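Local coordinates for glycosyl hydrolases family 2, sugar binding domain protein (Bacteroides uniformis str. 3978 T3 ii, PDB 6D1P) that probably hydrolyses O-glycosidic bonds as a gut bacterial beta-glucuronidase of glycosyl hydrolase family 2, at residues L381-E386 with P418-W423. Numbering follows the deposited sequence.
Sequences LLVWEE and PSVILW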
ATOM      1  N   LEU A 381      39.626  -6.680  -3.940  1.00 31.88           N
ATOM      2  CA  LEU A 381      38.749  -7.597  -3.228  1.00 28.34           C
ATOM      3  C   LEU A 381      38.419  -8.740  -4.164  1.00 25.00           C
ATOM      4  O   LEU A 381      37.863  -8.514  -5.244  1.00 29.44           O
ATOM      5  CB  LEU A 381      37.458  -6.906  -2.769  1.00 29.20           C
ATOM      6  CG  LEU A 381      37.607  -5.832  -1.694  1.00 31.71           C
ATOM      7  CD1 LEU A 381      36.236  -5.221  -1.348  1.00 30.05           C
ATOM      8  CD2 LEU A 381      38.269  -6.394  -0.444  1.00 25.63           C
ATOM      9  N   LEU A 382      38.764  -9.956  -3.756  1.00 23.96           N
ATOM     10  CA  LEU A 382      38.324 -11.123  -4.496  1.00 26.57           C
ATOM     11  C   LEU A 382      36.816 -11.305  -4.309  1.00 25.22           C
ATOM     12  O   LEU A 382      36.244 -10.872  -3.303  1.00 22.53           O
ATOM     13  CB  LEU A 382      39.104 -12.357  -4.041  1.00 23.68           C
ATOM     14  CG  LEU A 382      40.552 -12.394  -4.540  1.00 26.73           C
ATOM     15  CD1 LEU A 382      41.386 -13.308  -3.690  1.00 22.83           C
ATOM     16  CD2 LEU A 382      40.592 -12.833  -5.988  1.00 21.90           C
ATOM     17  N   VAL A 383      36.174 -11.965  -5.283  1.00 21.96           N
ATOM     18  CA  VAL A 383      34.716 -11.982  -5.387  1.00 24.21           C
ATOM     19  C   VAL A 383      34.183 -13.394  -5.607  1.00 28.33           C
ATOM     20  O   VAL A 383      34.699 -14.142  -6.452  1.00 24.56           O
ATOM     21  CB  VAL A 383      34.217 -11.070  -6.519  1.00 25.68           C
ATOM     22  CG1 VAL A 383      32.715 -11.231  -6.684  1.00 22.64           C
ATOM     23  CG2 VAL A 383      34.600  -9.614  -6.238  1.00 24.39           C
ATOM     24  N   TRP A 384      33.137 -13.738  -4.838  1.00 29.27           N
ATOM     25  CA  TRP A 384      32.226 -14.853  -5.072  1.00 21.12           C
ATOM     26  C   TRP A 384      30.878 -14.225  -5.412  1.00 28.01           C
ATOM     27  O   TRP A 384      30.308 -13.496  -4.597  1.00 27.26           O
ATOM     28  CB  TRP A 384      32.154 -15.750  -3.822  1.00 23.83           C
ATOM     29  CG  TRP A 384      31.000 -16.791  -3.660  1.00 26.77           C
ATOM     30  CD1 TRP A 384      29.780 -16.787  -4.281  1.00 25.84           C
ATOM     31  CD2 TRP A 384      30.987 -17.944  -2.783  1.00 27.12           C
ATOM     32  NE1 TRP A 384      29.022 -17.858  -3.863  1.00 29.74           N
ATOM     33  CE2 TRP A 384      29.733 -18.581  -2.943  1.00 29.79           C
ATOM     34  CE3 TRP A 384      31.910 -18.496  -1.886  1.00 21.04           C
ATOM     35  CZ2 TRP A 384      29.382 -19.746  -2.238  1.00 23.29           C
ATOM     36  CZ3 TRP A 384      31.559 -19.628  -1.179  1.00 20.53           C
ATOM     37  CH2 TRP A 384      30.307 -20.254  -1.363  1.00 23.65           C
ATOM     38  N   GLU A 385      30.381 -14.476  -6.615  1.00 27.14           N
ATOM     39  CA  GLU A 385      29.079 -13.967  -7.027  1.00 25.39           C
ATOM     40  C   GLU A 385      28.235 -15.147  -7.493  1.00 25.36           C
ATOM     41  O   GLU A 385      28.727 -16.000  -8.241  1.00 26.13           O
ATOM     42  CB  GLU A 385      29.232 -12.921  -8.142  1.00 24.19           C
ATOM     43  CG  GLU A 385      28.110 -11.894  -8.210  1.00 22.53           C
ATOM     44  CD  GLU A 385      28.251 -10.935  -9.390  1.00 28.42           C
ATOM     45  OE1 GLU A 385      27.659  -9.829  -9.340  1.00 25.19           O
ATOM     46  OE2 GLU A 385      28.946 -11.286 -10.380  1.00 28.22           O
ATOM     47  N   GLU A 386      26.982 -15.208  -7.038  1.00 19.38           N
ATOM     48  CA  GLU A 386      26.094 -16.344  -7.291  1.00 23.27           C
ATOM     49  C   GLU A 386      24.772 -15.877  -7.883  1.00 25.38           C
ATOM     50  O   GLU A 386      24.396 -14.702  -7.765  1.00 21.83           O
ATOM     51  CB  GLU A 386      25.793 -17.141  -6.011  1.00 23.74           C
ATOM     52  CG  GLU A 386      24.935 -16.409  -4.978  1.00 22.32           C
ATOM     53  CD  GLU A 386      25.030 -17.035  -3.594  1.00 22.93           C
ATOM     54  OE1 GLU A 386      26.142 -17.515  -3.219  1.00 26.10           O
ATOM     55  OE2 GLU A 386      24.008 -17.025  -2.868  1.00 20.42           O
ATOM     56  N   PRO A 418      38.863  -9.309 -12.967  1.00 31.64           N
ATOM     57  CA  PRO A 418      39.813 -10.205 -12.300  1.00 34.17           C
ATOM     58  C   PRO A 418      39.434 -10.505 -10.867  1.00 33.81           C
ATOM     59  O   PRO A 418      39.844 -11.550 -10.348  1.00 29.15           O
ATOM     60  CB  PRO A 418      41.142  -9.441 -12.388  1.00 33.64           C
ATOM     61  CG  PRO A 418      40.733  -8.010 -12.482  1.00 33.99           C
ATOM     62  CD  PRO A 418      39.460  -8.003 -13.283  1.00 33.30           C
ATOM     63  N   SER A 419      38.647  -9.640 -10.210  1.00 32.67           N
ATOM     64  CA  SER A 419      38.299  -9.889  -8.815  1.00 29.44           C
ATOM     65  C   SER A 419      37.501 -11.175  -8.633  1.00 27.74           C
ATOM     66  O   SER A 419      37.507 -11.744  -7.536  1.00 29.70           O
ATOM     67  CB  SER A 419      37.520  -8.700  -8.232  1.00 26.48           C
ATOM     68  OG  SER A 419      36.274  -8.525  -8.886  1.00 24.49           O
ATOM     69  N   VAL A 420      36.838 -11.658  -9.678  1.00 25.03           N
ATOM     70  CA  VAL A 420      35.893 -12.762  -9.550  1.00 28.86           C
ATOM     71  C   VAL A 420      36.621 -14.089  -9.714  1.00 29.42           C
ATOM     72  O   VAL A 420      37.213 -14.361 -10.764  1.00 30.35           O
ATOM     73  CB  VAL A 420      34.759 -12.648 -10.578  1.00 28.21           C
ATOM     74  CG1 VAL A 420      33.933 -13.917 -10.561  1.00 25.40           C
ATOM     75  CG2 VAL A 420      33.885 -11.413 -10.275  1.00 28.01           C
ATOM     76  N   ILE A 421      36.538 -14.931  -8.692  1.00 25.97           N
ATOM     77  CA  ILE A 421      37.089 -16.274  -8.774  1.00 27.51           C
ATOM     78  C   ILE A 421      36.038 -17.364  -8.603  1.00 28.95           C
ATOM     79  O   ILE A 421      36.306 -18.520  -8.964  1.00 27.67           O
ATOM     80  CB  ILE A 421      38.223 -16.461  -7.747  1.00 29.66           C
ATOM     81  CG1 ILE A 421      37.721 -16.136  -6.353  1.00 22.82           C
ATOM     82  CG2 ILE A 421      39.371 -15.554  -8.069  1.00 29.50           C
ATOM     83  CD1 ILE A 421      38.659 -16.515  -5.286  1.00 25.02           C
ATOM     84  N   LEU A 422      34.846 -17.061  -8.088  1.00 25.30           N
ATOM     85  CA  LEU A 422      33.853 -18.091  -7.839  1.00 25.81           C
ATOM     86  C   LEU A 422      32.505 -17.662  -8.386  1.00 27.51           C
ATOM     87  O   LEU A 422      32.018 -16.579  -8.055  1.00 25.35           O
ATOM     88  CB  LEU A 422      33.735 -18.406  -6.346  1.00 23.42           C
ATOM     89  CG  LEU A 422      34.913 -19.175  -5.747  1.00 28.94           C
ATOM     90  CD1 LEU A 422      34.841 -19.181  -4.236  1.00 26.43           C
ATOM     91  CD2 LEU A 422      35.001 -20.601  -6.295  1.00 24.83           C
ATOM     92  N   TRP A 423      31.928 -18.507  -9.244  1.00 27.08           N
ATOM     93  CA  TRP A 423      30.523 -18.419  -9.617  1.00 23.92           C
ATOM     94  C   TRP A 423      29.727 -19.344  -8.707  1.00 24.37           C
ATOM     95  O   TRP A 423      29.945 -20.562  -8.717  1.00 25.64           O
ATOM     96  CB  TRP A 423      30.302 -18.824 -11.071  1.00 26.24           C
ATOM     97  CG  TRP A 423      31.058 -18.055 -12.112  1.00 29.63           C
ATOM     98  CD1 TRP A 423      31.841 -18.577 -13.099  1.00 30.72           C
ATOM     99  CD2 TRP A 423      31.077 -16.631 -12.298  1.00 30.58           C
ATOM    100  NE1 TRP A 423      32.352 -17.569 -13.882  1.00 31.95           N
ATOM    101  CE2 TRP A 423      31.896 -16.367 -13.413  1.00 29.40           C
ATOM    102  CE3 TRP A 423      30.477 -15.557 -11.633  1.00 28.90           C
ATOM    103  CZ2 TRP A 423      32.146 -15.070 -13.867  1.00 31.51           C
ATOM    104  CZ3 TRP A 423      30.712 -14.275 -12.090  1.00 26.64           C
ATOM    105  CH2 TRP A 423      31.534 -14.039 -13.197  1.00 30.39           C
TER
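V383 and V420 face each other across a parallel bridge, their side chains crossing at a slant, CG1 of V383 lying 3.8 Å from CG2 of V420 on the sheet face that looks toward helix 370-379. V383 CG1 stands anti to its backbone N (chi1 174°), which turns CG2 back toward S419, where it rests 3.3 Å from OG; that hydroxyl is hydrogen-bonded to D377 of the same helix. Further along this face, E385 reaches out as an extended chain and its carboxylate lies nearly coplanar with the W423 indole, 22° apart, OE2 meeting CZ3 at 3.9 Å. Neither polar end depends on the other: E385 OE2 bonds H414 and OE1 the backbone of Q368, while W423 NE1 bonds D458. One face of the W423 indole takes V420 CG1 toward its rim, and E385 O sits at the ring edge. On the opposite sheet face W384 and L422 meet at an angle, CE3 to CD1 at 3.8 Å. Apart from these, at the start of the strands, L382 CD2 meets I421 CG2 at 3.6 Å beside a beta bulge at I421 that shifts the register by one. There V383 O accepts two amides, a straight bond from I421 N (3.0 Å, 164°) and a weak one from L422 N; beyond it E385 N gives L422 O a bond of 3.0 Å. The strands belong to a beta-alpha-beta unit connected through helix 397-414, part of the TIM barrel of the family 2 hydrolase. Every touching residue is buried: apolar contacts link V383 with V420 and W384 with L422, while the E385 carboxylate is satisfied by partners beyond the strand pair, which fix its rotation beside the indole.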